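Local coordinates for lysyl oxidase (Pichia pastoris, PDB 1W7C), which oxidises primary amines, including the side-chain amine of lysine, to aldehydes by means of a copper ion and a topaquinone cofactor made from its own chain, at the interface of chains A and B. Numbering follows the deposited sequence. Chains: chain A/B, Lysyl oxidase.

Contact 1: the interface of chains A and B. Residues chain A 229, 232, 234, 347-349; chain B 519-521.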
loop_
_atom_site.group_PDB
_atom_site.type_symbol
_atom_site.label_atom_id
_atom_site.label_comp_id
_atom_site.label_asym_id
_atom_site.label_seq_id
_atom_site.Cartn_x
_atom_site.Cartn_y
_atom_site.Cartn_z
ATOM N N ILE A 229 -37.416 -13.879 17.978
ATOM C CA ILE A 229 -36.731 -14.855 17.147
ATOM C C ILE A 229 -35.552 -15.392 17.937
ATOM O O ILE A 229 -34.728 -14.622 18.420
ATOM C CB ILE A 229 -36.267 -14.212 15.829
ATOM C CG1 ILE A 229 -37.461 -13.690 15.025
ATOM C CG2 ILE A 229 -35.404 -15.186 15.024
ATOM C CD1 ILE A 229 -37.099 -12.669 13.988
ATOM N N ASN A 232 -33.426 -19.524 15.332
ATOM C CA ASN A 232 -34.061 -19.521 14.011
ATOM C C ASN A 232 -35.554 -19.874 13.986
ATOM O O ASN A 232 -36.083 -20.205 12.939
ATOM C CB ASN A 232 -33.278 -20.421 13.040
ATOM C CG ASN A 232 -31.939 -19.837 12.678
ATOM O OD1 ASN A 232 -31.885 -18.728 12.115
ATOM N ND2 ASN A 232 -30.847 -20.541 13.013
ATOM N N VAL A 234 -39.492 -18.450 15.021
ATOM C CA VAL A 234 -40.275 -17.229 15.143
ATOM C C VAL A 234 -41.453 -17.449 16.078
ATOM O O VAL A 234 -42.224 -18.398 15.890
ATOM C CB VAL A 234 -40.808 -16.769 13.769
ATOM C CG1 VAL A 234 -41.585 -15.470 13.893
ATOM C CG2 VAL A 234 -39.646 -16.615 12.763
ATOM N N ASP A 347 -26.617 -14.892 9.008
ATOM C CA ASP A 347 -27.753 -15.762 9.168
ATOM C C ASP A 347 -28.818 -15.175 10.067
ATOM O O ASP A 347 -29.940 -15.693 10.074
ATOM C CB ASP A 347 -27.336 -17.137 9.731
ATOM C CG ASP A 347 -26.605 -17.048 11.087
ATOM O OD1 ASP A 347 -25.813 -16.085 11.303
ATOM O OD2 ASP A 347 -26.717 -17.938 11.959
ATOM N N ASP A 348 -28.488 -14.131 10.832
ATOM C CA ASP A 348 -29.377 -13.627 11.884
ATOM C C ASP A 348 -30.013 -12.306 11.505
ATOM O O ASP A 348 -29.506 -11.596 10.637
ATOM C CB ASP A 348 -28.670 -13.648 13.261
ATOM C CG ASP A 348 -27.840 -12.445 13.560
ATOM O OD1 ASP A 348 -26.760 -12.665 14.186
ATOM O OD2 ASP A 348 -28.214 -11.278 13.333
ATOM N N PRO A 349 -31.181 -12.010 12.073
ATOM C CA PRO A 349 -31.946 -10.843 11.628
ATOM C C PRO A 349 -31.464 -9.504 12.197
ATOM O O PRO A 349 -32.081 -8.465 11.905
ATOM C CB PRO A 349 -33.351 -11.145 12.111
ATOM C CG PRO A 349 -33.136 -11.964 13.339
ATOM C CD PRO A 349 -31.937 -12.817 13.050
ATOM N N TYR B 519 -34.347 -16.996 4.583
ATOM C CA TYR B 519 -34.051 -17.330 5.968
ATOM C C TYR B 519 -35.257 -17.943 6.659
ATOM O O TYR B 519 -36.404 -17.601 6.327
ATOM C CB TYR B 519 -33.679 -16.074 6.742
ATOM C CG TYR B 519 -32.419 -15.388 6.249
ATOM C CD1 TYR B 519 -32.486 -14.205 5.497
ATOM C CD2 TYR B 519 -31.168 -15.887 6.563
ATOM C CE1 TYR B 519 -31.367 -13.601 5.038
ATOM C CE2 TYR B 519 -30.014 -15.284 6.099
ATOM C CZ TYR B 519 -30.128 -14.133 5.340
ATOM O OH TYR B 519 -28.999 -13.467 4.923
ATOM N N PRO B 520 -35.018 -18.832 7.627
ATOM C CA PRO B 520 -36.126 -19.471 8.353
ATOM C C PRO B 520 -36.995 -18.487 9.130
ATOM O O PRO B 520 -38.186 -18.764 9.346
ATOM C CB PRO B 520 -35.410 -20.447 9.299
ATOM C CG PRO B 520 -34.010 -19.962 9.398
ATOM C CD PRO B 520 -33.702 -19.331 8.080
ATOM N N TRP B 521 -36.425 -17.339 9.490
ATOM C CA TRP B 521 -37.157 -16.330 10.243
ATOM C C TRP B 521 -37.933 -15.347 9.364
ATOM O O TRP B 521 -38.642 -14.478 9.881
ATOM C CB TRP B 521 -36.233 -15.597 11.217
ATOM C CG TRP B 521 -34.881 -15.175 10.660
ATOM C CD1 TRP B 521 -33.673 -15.761 10.898
ATOM C CD2 TRP B 521 -34.625 -14.062 9.797
ATOM N NE1 TRP B 521 -32.678 -15.066 10.250
ATOM C CE2 TRP B 521 -33.235 -14.024 9.563
ATOM C CE3 TRP B 521 -35.429 -13.074 9.220
ATOM C CZ2 TRP B 521 -32.644 -13.072 8.742
ATOM C CZ3 TRP B 521 -34.842 -12.119 8.424
ATOM C CH2 TRP B 521 -33.471 -12.138 8.172
#
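B:Trp521 lies with one indole face against A:Pro349 and its N-H against the backbone of A:Asp347, in the turn that joins strands 504-518 and 526-536 of chain B. Copper amine oxidase dimers are characteristically embraced by such hairpin arms, and here an arm tip is seated on the partner subunit. The tight part is around the indole of B:Trp521, a residue that loses 88 Å² of surface to chain A. CB of A:Pro349 stands over the six-membered ring, 3.7 Å from its centroid, and CD of the same proline covers the five-membered ring. The opposite face rests on CB of B:Tyr519, so the ring is held between a proline of the partner and a tyrosine of its own chain. With chi1 of B:Trp521 at 44°, its CG sits between the backbone N and the carbonyl carbon, folding the indole back over B:Tyr519. At the rim, OD1 of A:Asn232 lies in the ring plane, 3.7 Å from CD1 of B:Trp521, its amide turned only 11° from the indole.

Around this core the contacts are isolated ones between single atoms, and little surface is lost: 17 Å² by A:Val234, 15 Å² by A:Ile229 and 3 Å² by A:Asp348. CG of B:Pro520 meets CB of A:Asn232 at 3.7 Å, and CG2 of A:Val234 approaches the tryptophan CA at 3.6 Å. A:Ile229 contributes mainly its CG2, 3.9 Å from CB of B:Trp521. The polar grip is made to main chain: NE1 of B:Trp521 donates to the carbonyl O of A:Asp347 at 2.8 Å, nearly straight at 172° and with the oxygen almost exactly in the indole plane.

Contact 2: the interface of chains A and B. Residues chain A 449, 451, 575, 674, 676; chain B 659, 665, 667-668.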
loop_
_atom_site.group_PDB
_atom_site.type_symbol
_atom_site.label_atom_id
_atom_site.label_comp_id
_atom_site.label_asym_id
_atom_site.label_seq_id
_atom_site.Cartn_x
_atom_site.Cartn_y
_atom_site.Cartn_z
ATOM N N ASP A 449 6.935 16.027 -4.803
ATOM C CA ASP A 449 6.817 16.108 -6.243
ATOM C C ASP A 449 5.452 16.621 -6.718
ATOM O O ASP A 449 5.283 16.828 -7.924
ATOM C CB ASP A 449 7.019 14.737 -6.876
ATOM C CG ASP A 449 5.917 13.773 -6.517
ATOM O OD1 ASP A 449 5.288 13.175 -7.437
ATOM O OD2 ASP A 449 5.614 13.639 -5.301
ATOM N N THR A 451 2.572 14.719 -5.531
ATOM C CA THR A 451 1.668 13.573 -5.307
ATOM C C THR A 451 0.964 13.736 -3.986
ATOM O O THR A 451 1.575 14.197 -3.039
ATOM C CB THR A 451 2.478 12.273 -5.314
ATOM O OG1 THR A 451 3.004 12.056 -6.637
ATOM C CG2 THR A 451 1.684 11.021 -4.933
ATOM N N MET A 575 -4.304 6.626 -9.013
ATOM C CA MET A 575 -3.589 5.336 -8.919
ATOM C C MET A 575 -4.160 4.599 -7.697
ATOM O O MET A 575 -4.026 5.075 -6.581
ATOM C CB MET A 575 -2.090 5.661 -8.709
ATOM C CG MET A 575 -1.259 4.427 -8.521
ATOM S SD MET A 575 0.480 4.790 -8.178
ATOM C CE MET A 575 0.630 6.267 -8.941
ATOM N N MET A 674 -3.690 7.215 -4.673
ATOM C CA MET A 674 -2.802 8.348 -4.904
ATOM C C MET A 674 -3.306 9.151 -6.128
ATOM O O MET A 674 -3.885 8.624 -7.050
ATOM C CB MET A 674 -1.356 7.916 -5.166
ATOM C CG MET A 674 -0.551 7.651 -3.924
ATOM S SD MET A 674 1.088 7.088 -4.306
ATOM C CE MET A 674 1.882 7.424 -2.917
ATOM N N THR A 676 -1.232 11.440 -8.637
ATOM C CA THR A 676 0.174 11.669 -8.973
ATOM C C THR A 676 0.332 12.372 -10.315
ATOM O O THR A 676 -0.379 12.069 -11.267
ATOM C CB THR A 676 1.006 10.369 -8.846
ATOM O OG1 THR A 676 2.422 10.673 -8.891
ATOM C CG2 THR A 676 0.745 9.403 -9.949
ATOM N N ASN B 659 7.145 12.401 -14.896
ATOM C CA ASN B 659 7.490 12.173 -13.488
ATOM C C ASN B 659 8.576 11.142 -13.303
ATOM O O ASN B 659 8.896 10.815 -12.165
ATOM C CB ASN B 659 6.233 11.839 -12.644
ATOM C CG ASN B 659 6.119 12.727 -11.431
ATOM O OD1 ASN B 659 6.303 13.961 -11.542
ATOM N ND2 ASN B 659 5.858 12.147 -10.263
ATOM N N ILE B 665 10.789 7.826 -9.321
ATOM C CA ILE B 665 10.681 8.010 -7.876
ATOM C C ILE B 665 10.138 6.756 -7.173
ATOM O O ILE B 665 9.293 6.037 -7.693
ATOM C CB ILE B 665 9.896 9.307 -7.513
ATOM C CG1 ILE B 665 8.408 9.215 -7.828
ATOM C CG2 ILE B 665 10.570 10.504 -8.182
ATOM C CD1 ILE B 665 7.630 10.475 -7.506
ATOM N N SER B 667 8.310 6.572 -4.431
ATOM C CA SER B 667 6.997 6.679 -3.768
ATOM C C SER B 667 5.872 6.032 -4.574
ATOM O O SER B 667 4.957 5.386 -4.007
ATOM C CB SER B 667 6.692 8.139 -3.569
ATOM O OG SER B 667 6.837 8.787 -4.808
ATOM N N THR B 668 5.899 6.166 -5.898
ATOM C CA THR B 668 4.861 5.636 -6.761
ATOM C C THR B 668 5.251 4.407 -7.561
ATOM O O THR B 668 4.464 3.954 -8.390
ATOM C CB THR B 668 4.392 6.750 -7.711
ATOM O OG1 THR B 668 5.511 7.407 -8.324
ATOM C CG2 THR B 668 3.644 7.851 -6.959
HETATM O O HOH W 1 6.554 16.283 -10.229
HETATM O O HOH W 2 4.626 9.495 -10.015
HETATM O O HOH W 3 5.512 11.028 -4.469
#
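B:Thr668 pushes its methyl group between A:Met575, A:Met674 and A:Thr676, in the dimer interface formed by the catalytic beta-sandwich domains of this copper amine oxidase. It buries 74 Å², about three times as much as either methionine. Its two branches part company: CG2, anti to the carbonyl carbon, points at chain A, whereas OG1 turns to water 2. The methyl lies 3.6 Å from OG1 of A:Thr676, these two side chains meeting tip to tip, and 3.8 Å from SD of A:Met674, which crosses it obliquely on an extended chain. A:Met575, on strand 569-576, next to strand 670-678, comes in at about a right angle; a bend at chi3 (-27°) carries its CE to 3.9 Å from the same methyl. The terminal CE of A:Met674 runs on toward the backbone O of B:Ser667.

Beside the methyl group A:Asp449 organises a polar cluster. ND2 of B:Asn659 donates to OD1 of A:Asp449 at 3.1 Å, approaching from the anti side and 18° out of the carboxylate plane. The syn lone pair of OD1 takes the hydroxyl OG1 of A:Thr451 at 2.7 Å, so two donors hold this one oxygen and, with water 3 on OD2, probably restrain the rotation of the carboxylate, while CD1 of B:Ile665 packs against its carbon. Replacing A:Asp449 with an alanine would probably leave the B:Asn659 amide and the A:Thr451 hydroxyl without their shared acceptor and break the water-3 bridge from OD2 to B:Ser667 OG. A:Thr451 OG1 is also hydrogen-bonded to OG1 of A:Thr676, 2.7 Å away. Water 2 ties that A:Thr676 hydroxyl to B:Asn659 ND2 and B:Thr668 OG1, and water 1 links the B:Asn659 OD1 to the A:Asp449 backbone O at 2.7 Å from each.

Contact 1 and contact 2 have no residue in common, and their centres are about 49 Å apart, so the subunits are joined at widely separated places. Contact 1 uses the turn between strands 504-518 and 526-536 of chain B; contact 2 sets the chain B stretch between strands 642-654 and 670-678, just beyond the copper ligand B:His654, against strands 569-576 and 670-678 of chain A. Their centres lie about 24 and 29 Å from A:Asp358, the predicted catalytic base, so neither builds that site directly. The two-fold axis repeats both, in keeping with a dimer clasped both centrally and at its periphery.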